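Local coordinates for protein putative alpha-N-acetylgalactosaminidase (PDB 3CC1) that probably hydrolyses terminal alpha-linked N-acetylgalactosamine from glycoconjugates, using a TIM-barrel domain followed by a C-terminal beta sandwich, at residues E28-G33 against G281-D286; I114-P119 against L196-M201; S144-N149 against V183-A188; S168-Y173 against Q203-A208; E258-H263 against H268-G273. One frame throughout, in Å; residues are numbered along the deposited sequence. Where two conformers were deposited one is given.

Contact 1: E28-G33 against G281-D286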
# COMPACT_ATOMS: atom_id res chain seq x y z
N GLU A 28 12.86 -4.99 -43.00
CA GLU A 28 12.93 -3.72 -43.71
C GLU A 28 11.62 -3.39 -44.45
O GLU A 28 11.17 -2.25 -44.48
CB GLU A 28 14.10 -3.83 -44.68
CG GLU A 28 14.18 -2.95 -45.81
CD GLU A 28 15.42 -3.33 -46.66
OE1 GLU A 28 16.50 -3.49 -46.07
OE2 GLU A 28 15.29 -3.51 -47.90
N GLU A 29 11.01 -4.40 -45.04
CA GLU A 29 9.71 -4.24 -45.71
C GLU A 29 8.62 -3.81 -44.73
O GLU A 29 7.79 -2.95 -45.06
CB GLU A 29 9.32 -5.52 -46.43
CG GLU A 29 7.98 -5.46 -47.17
CD GLU A 29 6.78 -5.72 -46.26
OE1 GLU A 29 6.93 -6.51 -45.27
OE2 GLU A 29 5.68 -5.18 -46.56
N GLU A 30 8.65 -4.37 -43.51
CA GLU A 30 7.69 -4.02 -42.48
C GLU A 30 7.92 -2.59 -42.02
O GLU A 30 6.95 -1.82 -41.86
CB GLU A 30 7.70 -5.01 -41.31
CG GLU A 30 7.10 -6.34 -41.68
CD GLU A 30 7.57 -7.50 -40.82
OE1 GLU A 30 8.53 -7.36 -40.06
OE2 GLU A 30 6.96 -8.59 -40.91
N VAL A 31 9.18 -2.20 -41.82
CA VAL A 31 9.49 -0.80 -41.45
C VAL A 31 9.03 0.20 -42.52
O VAL A 31 8.39 1.21 -42.20
CB VAL A 31 11.01 -0.63 -41.19
CG1 VAL A 31 11.36 0.85 -40.94
CG2 VAL A 31 11.44 -1.53 -40.03
N LEU A 32 9.33 -0.08 -43.79
CA LEU A 32 8.92 0.81 -44.89
C LEU A 32 7.39 0.88 -45.07
O LEU A 32 6.85 1.96 -45.37
CB LEU A 32 9.58 0.40 -46.21
CG LEU A 32 11.08 0.79 -46.24
CD1 LEU A 32 11.81 0.28 -47.49
CD2 LEU A 32 11.19 2.36 -46.13
N GLY A 33 6.70 -0.25 -44.91
CA GLY A 33 5.24 -0.26 -44.96
C GLY A 33 4.63 0.66 -43.91
O GLY A 33 3.75 1.42 -44.19
N GLY A 281 1.32 -8.20 -31.60
CA GLY A 281 1.65 -9.56 -31.22
C GLY A 281 1.89 -10.50 -32.39
O GLY A 281 1.77 -11.71 -32.25
N ILE A 282 2.22 -9.94 -33.56
CA ILE A 282 2.36 -10.73 -34.79
C ILE A 282 3.54 -11.70 -34.66
O ILE A 282 3.40 -12.89 -34.91
CB ILE A 282 2.45 -9.84 -36.05
CG1 ILE A 282 1.18 -8.99 -36.15
CG2 ILE A 282 2.60 -10.67 -37.34
CD1 ILE A 282 1.21 -7.95 -37.23
N ARG A 283 4.69 -11.19 -34.21
CA ARG A 283 5.82 -12.02 -33.84
C ARG A 283 6.33 -11.43 -32.55
O ARG A 283 7.05 -10.47 -32.55
CB ARG A 283 6.91 -12.03 -34.92
CG ARG A 283 6.45 -12.60 -36.28
CD ARG A 283 7.58 -12.83 -37.28
NE ARG A 283 8.42 -11.63 -37.47
CZ ARG A 283 8.19 -10.66 -38.34
NH1 ARG A 283 7.13 -10.70 -39.12
NH2 ARG A 283 9.05 -9.65 -38.45
N SER A 284 5.87 -11.99 -31.43
CA SER A 284 5.98 -11.38 -30.09
C SER A 284 5.84 -12.46 -29.02
O SER A 284 4.90 -13.28 -29.02
CB SER A 284 4.89 -10.34 -29.89
OG SER A 284 5.07 -9.64 -28.68
N VAL A 285 6.75 -12.43 -28.06
CA VAL A 285 6.77 -13.44 -27.00
C VAL A 285 6.71 -12.86 -25.56
O VAL A 285 6.75 -13.63 -24.60
CB VAL A 285 8.01 -14.37 -27.14
CG1 VAL A 285 7.91 -15.19 -28.45
CG2 VAL A 285 9.33 -13.58 -27.08
N ASP A 286 6.64 -11.54 -25.41
CA ASP A 286 6.66 -10.91 -24.09
C ASP A 286 5.33 -10.31 -23.69
O ASP A 286 5.20 -9.73 -22.60
CB ASP A 286 7.72 -9.80 -24.01
CG ASP A 286 7.43 -8.65 -24.95
OD1 ASP A 286 7.11 -8.95 -26.12
OD2 ASP A 286 7.56 -7.46 -24.53
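Arg283 and Glu30 meet end-on in a two-pronged salt bridge. Arg283 NH1 donates to Glu30 OE2 at 2.8 Å, and the second nitrogen, Arg283 NH2, reaches Glu30 OE1 at 2.8 Å. Both bonds are nearly straight, each carboxylate oxygen accepts through its syn lone pair, and the two flat groups lie only 14° from coplanar. The side chains approach from opposite directions: the glutamate runs out extended beyond CG, whereas the arginine bends at chi3 (-52°) to turn its NH1/NH2 end toward the helix. Further bonds fix both groups, since Glu30 OE1 also accepts from the backbone N of Thr27 and Arg283 NE donates to Ser25 OG. Around this pair, Tyr22 of helix 19-22 packs against Glu30 and Arg283. Long, oppositely charged chains suit the place, spanning backbones whose closest CA atoms, those of Glu30 and Ile282, are 11.5 Å apart. The bridge thus joins helix 28-41 to the loop after strand 279-280 through matched charge, with little apolar burial.

Contact 2: I114-P119 against L196-M201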
# COMPACT_ATOMS: atom_id res chain seq x y z
N ILE A 114 19.24 0.82 -28.84
CA ILE A 114 20.44 0.08 -28.59
C ILE A 114 20.44 -0.37 -27.12
O ILE A 114 19.75 0.20 -26.29
CB ILE A 114 21.68 0.94 -28.93
CG1 ILE A 114 21.86 2.07 -27.92
CG2 ILE A 114 21.56 1.48 -30.38
CD1 ILE A 114 23.10 2.92 -28.14
N MSE A 115 21.24 -1.41 -26.83
CA MSE A 115 21.53 -1.86 -25.49
C MSE A 115 22.80 -1.17 -24.99
O MSE A 115 23.77 -0.95 -25.74
CB MSE A 115 21.78 -3.37 -25.48
CG MSE A 115 20.59 -4.17 -25.96
SE MSE A 115 19.14 -4.23 -24.68
CE MSE A 115 20.10 -4.96 -23.14
N ARG A 116 22.75 -0.76 -23.75
CA ARG A 116 23.91 -0.24 -23.07
C ARG A 116 25.07 -1.21 -23.18
O ARG A 116 24.89 -2.42 -23.01
CB ARG A 116 23.59 -0.07 -21.60
CG ARG A 116 24.75 0.40 -20.73
CD ARG A 116 24.40 0.31 -19.24
NE ARG A 116 24.16 -1.06 -18.79
CZ ARG A 116 25.08 -1.83 -18.20
NH1 ARG A 116 26.31 -1.40 -18.03
NH2 ARG A 116 24.79 -3.05 -17.82
N GLY A 117 26.26 -0.65 -23.40
CA GLY A 117 27.52 -1.40 -23.30
C GLY A 117 28.18 -1.74 -24.62
O GLY A 117 28.05 -1.04 -25.64
N ILE A 118 28.90 -2.85 -24.58
CA ILE A 118 29.70 -3.30 -25.69
C ILE A 118 29.43 -4.80 -25.85
O ILE A 118 29.27 -5.50 -24.88
CB ILE A 118 31.21 -3.05 -25.40
CG1 ILE A 118 32.08 -3.41 -26.61
CG2 ILE A 118 31.68 -3.83 -24.14
CD1 ILE A 118 33.54 -2.92 -26.50
N PRO A 119 29.37 -5.30 -27.09
CA PRO A 119 28.91 -6.68 -27.18
C PRO A 119 29.86 -7.66 -26.53
O PRO A 119 31.05 -7.50 -26.58
CB PRO A 119 28.87 -6.91 -28.70
CG PRO A 119 28.62 -5.55 -29.27
CD PRO A 119 29.44 -4.65 -28.42
N LEU A 196 25.37 5.86 -14.01
CA LEU A 196 25.41 7.33 -14.22
C LEU A 196 26.61 7.80 -15.03
O LEU A 196 26.49 8.67 -15.88
CB LEU A 196 25.35 8.08 -12.88
CG LEU A 196 24.11 7.74 -12.00
CD1 LEU A 196 24.07 8.58 -10.71
CD2 LEU A 196 22.81 7.87 -12.80
N GLU A 197 27.78 7.22 -14.76
CA GLU A 197 28.99 7.62 -15.49
C GLU A 197 28.99 7.12 -16.94
O GLU A 197 29.50 7.78 -17.83
CB GLU A 197 30.25 7.15 -14.77
CG GLU A 197 30.51 7.89 -13.46
CD GLU A 197 30.60 9.42 -13.66
OE1 GLU A 197 31.18 9.88 -14.67
OE2 GLU A 197 30.07 10.17 -12.80
N GLU A 198 28.38 5.96 -17.17
CA GLU A 198 28.24 5.41 -18.50
C GLU A 198 27.27 6.28 -19.30
O GLU A 198 27.50 6.57 -20.48
CB GLU A 198 27.79 3.94 -18.45
CG GLU A 198 28.04 3.20 -19.73
CD GLU A 198 27.90 1.66 -19.65
OE1 GLU A 198 27.50 1.10 -18.61
OE2 GLU A 198 28.21 1.01 -20.68
N ILE A 199 26.21 6.76 -18.63
CA ILE A 199 25.28 7.73 -19.25
C ILE A 199 25.98 9.00 -19.70
O ILE A 199 25.72 9.51 -20.77
CB ILE A 199 24.09 8.15 -18.31
CG1 ILE A 199 23.09 6.97 -18.17
CG2 ILE A 199 23.38 9.44 -18.83
CD1 ILE A 199 22.21 7.11 -16.93
N LYS A 200 26.86 9.52 -18.87
CA LYS A 200 27.57 10.76 -19.22
C LYS A 200 28.39 10.56 -20.50
O LYS A 200 28.44 11.46 -21.36
CB LYS A 200 28.45 11.24 -18.07
CG LYS A 200 27.70 11.61 -16.77
CD LYS A 200 28.70 12.20 -15.75
CE LYS A 200 28.13 12.44 -14.34
NZ LYS A 200 29.07 13.33 -13.54
N MSE A 201 28.99 9.38 -20.67
CA MSE A 201 29.77 9.10 -21.89
C MSE A 201 28.88 9.05 -23.13
O MSE A 201 29.26 9.55 -24.17
CB MSE A 201 30.51 7.76 -21.78
CG MSE A 201 31.67 7.83 -20.83
SE MSE A 201 32.83 6.26 -20.89
CE MSE A 201 31.53 4.85 -20.66
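Arg116 reaches Glu198 just beyond a barrel strand of the TIM-barrel domain, tying the chain after strand 109-115 to the start of helix 196-208. Ile114 and Met115, a selenomethionine, end that strand; Ile114 packs on Val181 and Val183 of the neighbouring strand 180-184. At Arg116 the chain leaves the strand, and its side chain carries the contact. CG stands opposite the backbone N (chi1 177°), and a bend at chi3 (64°) brings Arg116 NH1 to 2.8 Å from Glu198 OE1. This salt bridge lies in the guanidinium plane, but the carboxylate is turned 89° against it, so one nitrogen rather than a pair does the gripping. Arg116 CD also lies 3.3 Å from Glu198 OE1, the aliphatic part of the arginine passing across the end of the acid. Beyond the two segments, NH2 pairs with Asp185 and NH1 also bonds Ser144. A leucine in place of Arg116 would probably leave both Glu198 OE1 and Asp185 without their cationic partner in a buried setting. Gly117 follows with backbone angles at which a CB would press on the preceding carbonyl oxygen. The other carboxylate oxygen is held by Tyr166 OH and the backbone N of Val155, and Gly117 CA lies 3.6 Å from that atom, Glu198 OE2.

Contact 3: S144-N149 against V183-A188. With SO4 (sulfate ion), chain C; IMD (imidazole), chain G.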
# COMPACT_ATOMS: atom_id res chain seq x y z
N SER A 144 29.45 -6.29 -15.15
CA SER A 144 28.25 -5.48 -15.43
C SER A 144 27.47 -6.15 -16.56
O SER A 144 27.87 -6.10 -17.72
CB SER A 144 28.63 -4.06 -15.83
OG SER A 144 27.49 -3.29 -16.09
N ILE A 145 26.41 -6.84 -16.22
CA ILE A 145 25.63 -7.51 -17.24
C ILE A 145 24.18 -7.06 -17.14
O ILE A 145 23.80 -6.41 -16.19
CB ILE A 145 25.70 -9.03 -17.09
CG1 ILE A 145 25.14 -9.42 -15.78
CG2 ILE A 145 27.14 -9.56 -17.18
CD1 ILE A 145 24.36 -10.59 -15.89
N CYS A 146 23.38 -7.42 -18.12
CA CYS A 146 21.98 -7.10 -18.14
C CYS A 146 21.26 -8.39 -17.81
O CYS A 146 21.53 -9.40 -18.44
CB CYS A 146 21.55 -6.61 -19.51
SG CYS A 146 19.75 -6.43 -19.63
N PRO A 147 20.39 -8.37 -16.77
CA PRO A 147 19.82 -9.64 -16.38
C PRO A 147 18.78 -10.19 -17.33
O PRO A 147 18.46 -11.34 -17.21
CB PRO A 147 19.17 -9.34 -15.02
CG PRO A 147 19.01 -7.93 -14.97
CD PRO A 147 20.09 -7.33 -15.78
N TRP A 148 18.32 -9.42 -18.30
CA TRP A 148 17.24 -9.89 -19.17
C TRP A 148 17.68 -10.11 -20.62
O TRP A 148 16.87 -10.46 -21.50
CB TRP A 148 16.03 -8.94 -19.09
CG TRP A 148 16.30 -7.49 -19.12
CD1 TRP A 148 16.44 -6.66 -18.04
CD2 TRP A 148 16.38 -6.65 -20.28
NE1 TRP A 148 16.64 -5.38 -18.45
CE2 TRP A 148 16.60 -5.33 -19.82
CE3 TRP A 148 16.31 -6.88 -21.65
CZ2 TRP A 148 16.75 -4.24 -20.68
CZ3 TRP A 148 16.44 -5.78 -22.52
CH2 TRP A 148 16.65 -4.48 -22.03
N ASN A 149 18.98 -9.93 -20.85
CA ASN A 149 19.56 -10.03 -22.18
C ASN A 149 21.07 -10.19 -22.20
O ASN A 149 21.81 -9.34 -21.68
CB ASN A 149 19.16 -8.78 -22.97
CG ASN A 149 19.90 -8.65 -24.27
OD1 ASN A 149 21.07 -8.24 -24.30
ND2 ASN A 149 19.21 -8.99 -25.37
N VAL A 183 18.40 4.28 -25.46
CA VAL A 183 19.29 3.31 -24.83
C VAL A 183 18.47 2.53 -23.79
O VAL A 183 17.88 3.10 -22.85
CB VAL A 183 20.52 3.98 -24.20
CG1 VAL A 183 21.55 2.93 -23.73
CG2 VAL A 183 21.10 5.01 -25.19
N ASP A 184 18.42 1.21 -23.99
CA ASP A 184 17.84 0.27 -23.03
C ASP A 184 18.91 -0.31 -22.09
O ASP A 184 20.13 -0.22 -22.35
CB ASP A 184 17.07 -0.81 -23.80
CG ASP A 184 15.84 -0.23 -24.59
OD1 ASP A 184 15.12 0.66 -24.05
OD2 ASP A 184 15.55 -0.66 -25.71
N ASP A 185 18.45 -0.85 -20.96
CA ASP A 185 19.34 -1.35 -19.89
C ASP A 185 20.23 -0.26 -19.31
O ASP A 185 21.36 -0.50 -18.91
CB ASP A 185 20.27 -2.45 -20.36
CG ASP A 185 21.04 -3.11 -19.19
OD1 ASP A 185 20.42 -3.28 -18.11
OD2 ASP A 185 22.26 -3.43 -19.33
N ILE A 186 19.68 0.94 -19.27
CA ILE A 186 20.42 2.11 -18.83
C ILE A 186 19.92 2.58 -17.48
O ILE A 186 20.65 3.26 -16.78
CB ILE A 186 20.36 3.24 -19.92
CG1 ILE A 186 21.54 4.20 -19.72
CG2 ILE A 186 18.99 3.95 -19.93
CD1 ILE A 186 22.96 3.52 -19.82
N ALA A 187 18.70 2.20 -17.10
CA ALA A 187 18.29 2.30 -15.71
C ALA A 187 18.94 1.10 -14.92
O ALA A 187 19.50 0.15 -15.51
CB ALA A 187 16.72 2.31 -15.57
N ALA A 188 18.91 1.16 -13.60
CA ALA A 188 19.34 0.03 -12.77
C ALA A 188 18.32 -1.12 -12.91
O ALA A 188 17.15 -0.94 -12.63
CB ALA A 188 19.48 0.46 -11.31
S SO4 C . 15.76 0.22 -18.91
O1 SO4 C . 16.27 -0.42 -17.69
O2 SO4 C . 15.82 -0.69 -20.09
O3 SO4 C . 16.68 1.32 -19.18
O4 SO4 C . 14.40 0.70 -18.73
N1 IMD G . 12.04 -4.09 -23.90
C2 IMD G . 13.10 -3.32 -24.26
N3 IMD G . 12.90 -2.90 -25.54
C4 IMD G . 11.74 -3.42 -25.97
C5 IMD G . 11.20 -4.17 -24.94
O HOH W 1 17.91 -2.64 -16.90
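Packing first joins Cys146 and Trp148 to Asp185: Cys146 CB lies 3.3 Å from Asp185 OD2, while the indole edge brings Trp148 CZ2 to 3.8 Å from Asp185 N. Trp148 CG sits between its backbone N and carbonyl carbon (chi1 44°), folding the indole back so that Cys146 SG lies over one face. Among the polar links, a water donates to Asp185 OD1 and to the sulfate, and weakly accepts from Trp148 NE1. The backbone supplies three of the sulfate's bonds, Asp185 N to O2 and both Ile186 N and Ala187 N to O3; Ser218 OG adds another, as does Arg190 of the second subunit, which also makes a cation-pi contact with Trp148. Asp185 OD2 forms a salt bridge with Arg116 NH2, and Asp184 OD2 is hydrogen-bonded to His113 ND1. Replacing Asp185 by an alanine would probably leave Arg116 NH2 without its acidic mate and take from the water one of its two acceptors. Successive backbone N-H groups thus form an anion-binding corner after strand 180-184, at the barrel end where TIM barrels place their active sites.

Contact 4: S168-Y173 against Q203-A208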
# COMPACT_ATOMS: atom_id res chain seq x y z
N SER A 168 32.54 6.17 -31.22
CA SER A 168 32.53 5.38 -32.46
C SER A 168 31.13 4.87 -32.81
O SER A 168 30.81 4.74 -33.97
CB SER A 168 33.53 4.20 -32.39
OG SER A 168 33.01 3.04 -31.72
N LEU A 169 30.29 4.61 -31.81
CA LEU A 169 28.92 4.10 -32.11
C LEU A 169 28.09 5.22 -32.70
O LEU A 169 27.39 5.06 -33.70
CB LEU A 169 28.23 3.56 -30.84
CG LEU A 169 28.82 2.34 -30.14
CD1 LEU A 169 27.81 1.89 -29.10
CD2 LEU A 169 29.12 1.21 -31.15
N PHE A 170 28.16 6.38 -32.07
CA PHE A 170 27.36 7.53 -32.51
C PHE A 170 27.86 8.13 -33.83
O PHE A 170 27.06 8.61 -34.62
CB PHE A 170 27.18 8.54 -31.39
CG PHE A 170 26.20 8.05 -30.34
CD1 PHE A 170 24.84 8.20 -30.55
CD2 PHE A 170 26.64 7.30 -29.25
CE1 PHE A 170 23.93 7.69 -29.64
CE2 PHE A 170 25.73 6.77 -28.34
CZ PHE A 170 24.37 6.96 -28.53
N GLU A 171 29.14 7.98 -34.12
CA GLU A 171 29.64 8.26 -35.47
C GLU A 171 29.02 7.33 -36.49
O GLU A 171 28.59 7.77 -37.57
CB GLU A 171 31.16 8.13 -35.54
CG GLU A 171 31.89 9.29 -34.89
CD GLU A 171 33.39 8.99 -34.65
OE1 GLU A 171 33.92 7.99 -35.23
OE2 GLU A 171 34.03 9.75 -33.85
N LEU A 172 28.95 6.05 -36.18
CA LEU A 172 28.31 5.08 -37.06
C LEU A 172 26.83 5.42 -37.30
O LEU A 172 26.34 5.42 -38.44
CB LEU A 172 28.46 3.66 -36.49
CG LEU A 172 28.00 2.51 -37.37
CD1 LEU A 172 28.68 2.53 -38.78
CD2 LEU A 172 28.28 1.20 -36.61
N TYR A 173 26.13 5.73 -36.23
CA TYR A 173 24.71 6.04 -36.32
C TYR A 173 24.51 7.33 -37.12
O TYR A 173 23.55 7.45 -37.89
CB TYR A 173 24.05 6.10 -34.93
CG TYR A 173 24.24 4.85 -34.10
CD1 TYR A 173 24.42 3.62 -34.71
CD2 TYR A 173 24.26 4.90 -32.71
CE1 TYR A 173 24.63 2.47 -33.96
CE2 TYR A 173 24.49 3.74 -31.94
CZ TYR A 173 24.66 2.54 -32.57
OH TYR A 173 24.84 1.37 -31.87
N GLN A 203 26.16 10.55 -23.52
CA GLN A 203 25.70 11.91 -23.77
C GLN A 203 26.75 12.73 -24.52
O GLN A 203 26.45 13.44 -25.49
CB GLN A 203 25.26 12.59 -22.48
CG GLN A 203 23.93 12.06 -21.94
CD GLN A 203 23.59 12.61 -20.57
OE1 GLN A 203 24.47 12.85 -19.76
NE2 GLN A 203 22.29 12.79 -20.31
N ARG A 204 27.99 12.58 -24.09
CA ARG A 204 29.10 13.23 -24.74
C ARG A 204 29.31 12.75 -26.17
O ARG A 204 29.65 13.53 -27.05
CB ARG A 204 30.38 13.04 -23.93
CG ARG A 204 30.36 13.84 -22.67
CD ARG A 204 31.72 13.95 -22.05
NE ARG A 204 32.02 12.75 -21.28
CZ ARG A 204 31.88 12.67 -19.97
NH1 ARG A 204 31.45 13.72 -19.28
NH2 ARG A 204 32.17 11.54 -19.34
N ALA A 205 29.11 11.44 -26.37
CA ALA A 205 29.28 10.80 -27.67
C ALA A 205 28.25 11.29 -28.66
O ALA A 205 28.58 11.67 -29.78
CB ALA A 205 29.21 9.25 -27.54
N ILE A 206 26.99 11.30 -28.26
CA ILE A 206 25.94 11.76 -29.17
C ILE A 206 26.17 13.25 -29.50
O ILE A 206 25.94 13.72 -30.61
CB ILE A 206 24.52 11.45 -28.64
CG1 ILE A 206 23.52 11.55 -29.77
CG2 ILE A 206 24.11 12.38 -27.49
CD1 ILE A 206 22.15 11.00 -29.42
N GLN A 207 26.65 13.99 -28.52
CA GLN A 207 26.88 15.42 -28.70
C GLN A 207 28.05 15.67 -29.65
O GLN A 207 28.09 16.67 -30.34
CB GLN A 207 27.11 16.14 -27.37
CG GLN A 207 25.80 16.54 -26.65
N ALA A 208 28.99 14.74 -29.72
CA ALA A 208 30.18 14.93 -30.55
C ALA A 208 30.04 14.31 -31.95
O ALA A 208 30.95 14.43 -32.76
CB ALA A 208 31.39 14.36 -29.86
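Two helices of the TIM-barrel domain, 162-175 and 196-208, pack side by side here, the strand 180-184 lying between them in sequence. Phe170 carries the contact, its ring set between the helices with CG opposite its own carbonyl carbon (chi1 -74°). Ile206 lies over one face: its CB is 4.1 Å from the centroid of the Phe170 ring and 25° off the ring normal, a CH-pi contact. The gamma branch follows the rim, Ile206 CG1 coming within 3.7 Å of Phe170 CD1 and Ile206 CD1 within 3.8 Å of Phe170 CE1. Ala205 meets the other ortho carbon, its CB 3.7 Å from Phe170 CD2. A methyl side chain suits this point, where the helix backbone itself comes close and CA atoms of Phe170 and Ile206 are only 5.6 Å apart. On the opposite ring face stands Tyr173, which also touches strand 109-115, and Ile206 reaches Leu215 of strand 214-216. No hydrogen bond crosses between the segments, so the helices are joined by apolar packing and the fit of one aromatic ring.

Contact 5: E258-H263 against H268-G273. Unlike the reference sequence in segment 268-273: Gly273 (reference Asp).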
# COMPACT_ATOMS: atom_id res chain seq x y z
N GLU A 258 1.58 9.33 -10.80
CA GLU A 258 1.47 10.22 -9.65
C GLU A 258 2.78 10.25 -8.90
O GLU A 258 3.26 11.32 -8.58
CB GLU A 258 0.39 9.80 -8.65
CG GLU A 258 -1.01 9.84 -9.21
CD GLU A 258 -1.97 8.88 -8.42
OE1 GLU A 258 -1.80 8.81 -7.17
OE2 GLU A 258 -2.87 8.25 -9.06
N VAL A 259 3.38 9.08 -8.67
CA VAL A 259 4.65 9.00 -7.94
C VAL A 259 5.80 9.73 -8.73
O VAL A 259 6.60 10.47 -8.18
CB VAL A 259 5.02 7.51 -7.64
CG1 VAL A 259 6.42 7.38 -7.12
CG2 VAL A 259 4.01 6.91 -6.63
N TRP A 260 5.84 9.51 -10.03
CA TRP A 260 6.83 10.10 -10.89
C TRP A 260 6.80 11.64 -10.82
O TRP A 260 7.85 12.32 -10.81
CB TRP A 260 6.56 9.63 -12.32
CG TRP A 260 7.63 9.94 -13.27
CD1 TRP A 260 8.70 9.13 -13.61
CD2 TRP A 260 7.78 11.15 -14.00
NE1 TRP A 260 9.50 9.80 -14.52
CE2 TRP A 260 8.96 11.03 -14.77
CE3 TRP A 260 7.02 12.32 -14.10
CZ2 TRP A 260 9.39 12.05 -15.64
CZ3 TRP A 260 7.46 13.34 -14.94
CH2 TRP A 260 8.65 13.21 -15.69
N GLU A 261 5.60 12.19 -10.80
CA GLU A 261 5.42 13.64 -10.82
C GLU A 261 5.88 14.30 -9.52
O GLU A 261 6.18 15.47 -9.51
CB GLU A 261 3.98 14.04 -11.08
CG GLU A 261 3.42 13.73 -12.39
CD GLU A 261 4.04 14.51 -13.55
OE1 GLU A 261 4.97 15.35 -13.34
OE2 GLU A 261 3.58 14.25 -14.69
N LYS A 262 5.95 13.52 -8.44
CA LYS A 262 6.32 14.01 -7.11
C LYS A 262 7.82 13.94 -6.89
O LYS A 262 8.34 14.44 -5.91
CB LYS A 262 5.57 13.23 -6.01
N HIS A 263 8.53 13.30 -7.82
CA HIS A 263 9.99 13.29 -7.79
C HIS A 263 10.57 14.57 -8.35
O HIS A 263 9.93 15.29 -9.12
CB HIS A 263 10.55 12.10 -8.56
CG HIS A 263 10.46 10.81 -7.81
ND1 HIS A 263 9.46 9.89 -8.03
CD2 HIS A 263 11.25 10.28 -6.85
CE1 HIS A 263 9.62 8.86 -7.22
NE2 HIS A 263 10.70 9.07 -6.50
N HIS A 268 13.13 15.23 -18.02
CA HIS A 268 12.75 14.48 -19.20
C HIS A 268 11.27 14.20 -19.17
O HIS A 268 10.63 14.34 -18.14
CB HIS A 268 13.57 13.19 -19.31
CG HIS A 268 15.02 13.44 -19.63
ND1 HIS A 268 16.02 13.32 -18.70
CD2 HIS A 268 15.61 13.87 -20.77
CE1 HIS A 268 17.18 13.66 -19.25
NE2 HIS A 268 16.96 13.99 -20.51
N TRP A 269 10.71 13.85 -20.31
CA TRP A 269 9.28 13.51 -20.36
C TRP A 269 9.13 12.22 -19.62
O TRP A 269 10.05 11.41 -19.63
CB TRP A 269 8.77 13.22 -21.79
CG TRP A 269 9.20 14.16 -22.81
CD1 TRP A 269 10.07 13.93 -23.85
CD2 TRP A 269 8.80 15.49 -22.90
NE1 TRP A 269 10.22 15.07 -24.59
CE2 TRP A 269 9.45 16.05 -24.02
CE3 TRP A 269 7.94 16.28 -22.15
CZ2 TRP A 269 9.27 17.34 -24.39
CZ3 TRP A 269 7.77 17.55 -22.54
CH2 TRP A 269 8.43 18.07 -23.63
N PRO A 270 7.95 11.99 -19.03
CA PRO A 270 7.63 10.66 -18.53
C PRO A 270 7.24 9.72 -19.67
O PRO A 270 6.29 10.00 -20.44
CB PRO A 270 6.44 10.91 -17.61
CG PRO A 270 5.73 12.12 -18.30
CD PRO A 270 6.83 12.95 -18.87
N ASP A 271 7.93 8.61 -19.74
CA ASP A 271 7.59 7.58 -20.67
C ASP A 271 6.66 6.55 -20.05
O ASP A 271 7.08 5.76 -19.21
CB ASP A 271 8.85 6.89 -21.18
CG ASP A 271 8.56 5.95 -22.36
OD1 ASP A 271 7.38 5.88 -22.83
OD2 ASP A 271 9.51 5.28 -22.83
N CYS A 272 5.40 6.55 -20.51
CA CYS A 272 4.36 5.68 -19.96
C CYS A 272 4.28 4.34 -20.67
O CYS A 272 3.63 3.41 -20.22
CB CYS A 272 3.00 6.37 -20.01
SG CYS A 272 2.95 7.79 -18.88
N GLY A 273 4.98 4.26 -21.79
CA GLY A 273 5.02 3.06 -22.56
C GLY A 273 4.52 3.19 -23.99
O GLY A 273 3.79 4.10 -24.35
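Trp260 NE1 donates a hydrogen bond to the backbone O of Pro219, which fixes the rotation of the indole that packs on Pro270. At the ring edge, in the plane of the indole, His268 O lies 3.3 Å from Trp260 CH2. Against the flat side lies Pro270: its CB stands 3.5 Å from the centroid of the Trp260 six-membered ring and only 3° off the normal, a CH-pi contact almost directly over the ring centre. Pro270 CD adds a touch at 3.7 Å to Trp260 CH2. The first torsion of Trp260, with CG opposite the backbone N (chi1 -169°), carries the ring out from helix 247-262 to meet the proline, and the two side chains cross at about a right angle. Proline suits the spot because its ring offers compact, preorganised C-H groups to an aromatic face. Farther on, Asp271 OD1 accepts from Gly273 N at 3.1 Å, the donor standing well above the carboxylate plane. This closes an Asx turn in the loop that returns from helix 247-262 toward strand 279-280, while proline-over-tryptophan CH-pi packing fastens that loop to the last turns of its helix.

How the contacts relate
From the N terminus, helix 28-41 opens contact 1, whose partner comes only in the loop after strand 279-280; the other four contacts are nested inside this long loop. Contact 2 opens at strand 109-115 and closes at helix 196-208, enclosing contact 3, which joins the loop 144-149 to the end of strand 180-184. Contact 4 crosses both, linking helices 162-175 and 196-208. Contacts 2 and 3 touch, with centres about 9 Å apart, through neighbouring strands of the parallel sheet, and contacts 2 and 4 share helix 196-208. Contact 5 follows in series, a short closure between the end of helix 247-262 and the next loop, on the opposite side of the chain's centre from contact 1.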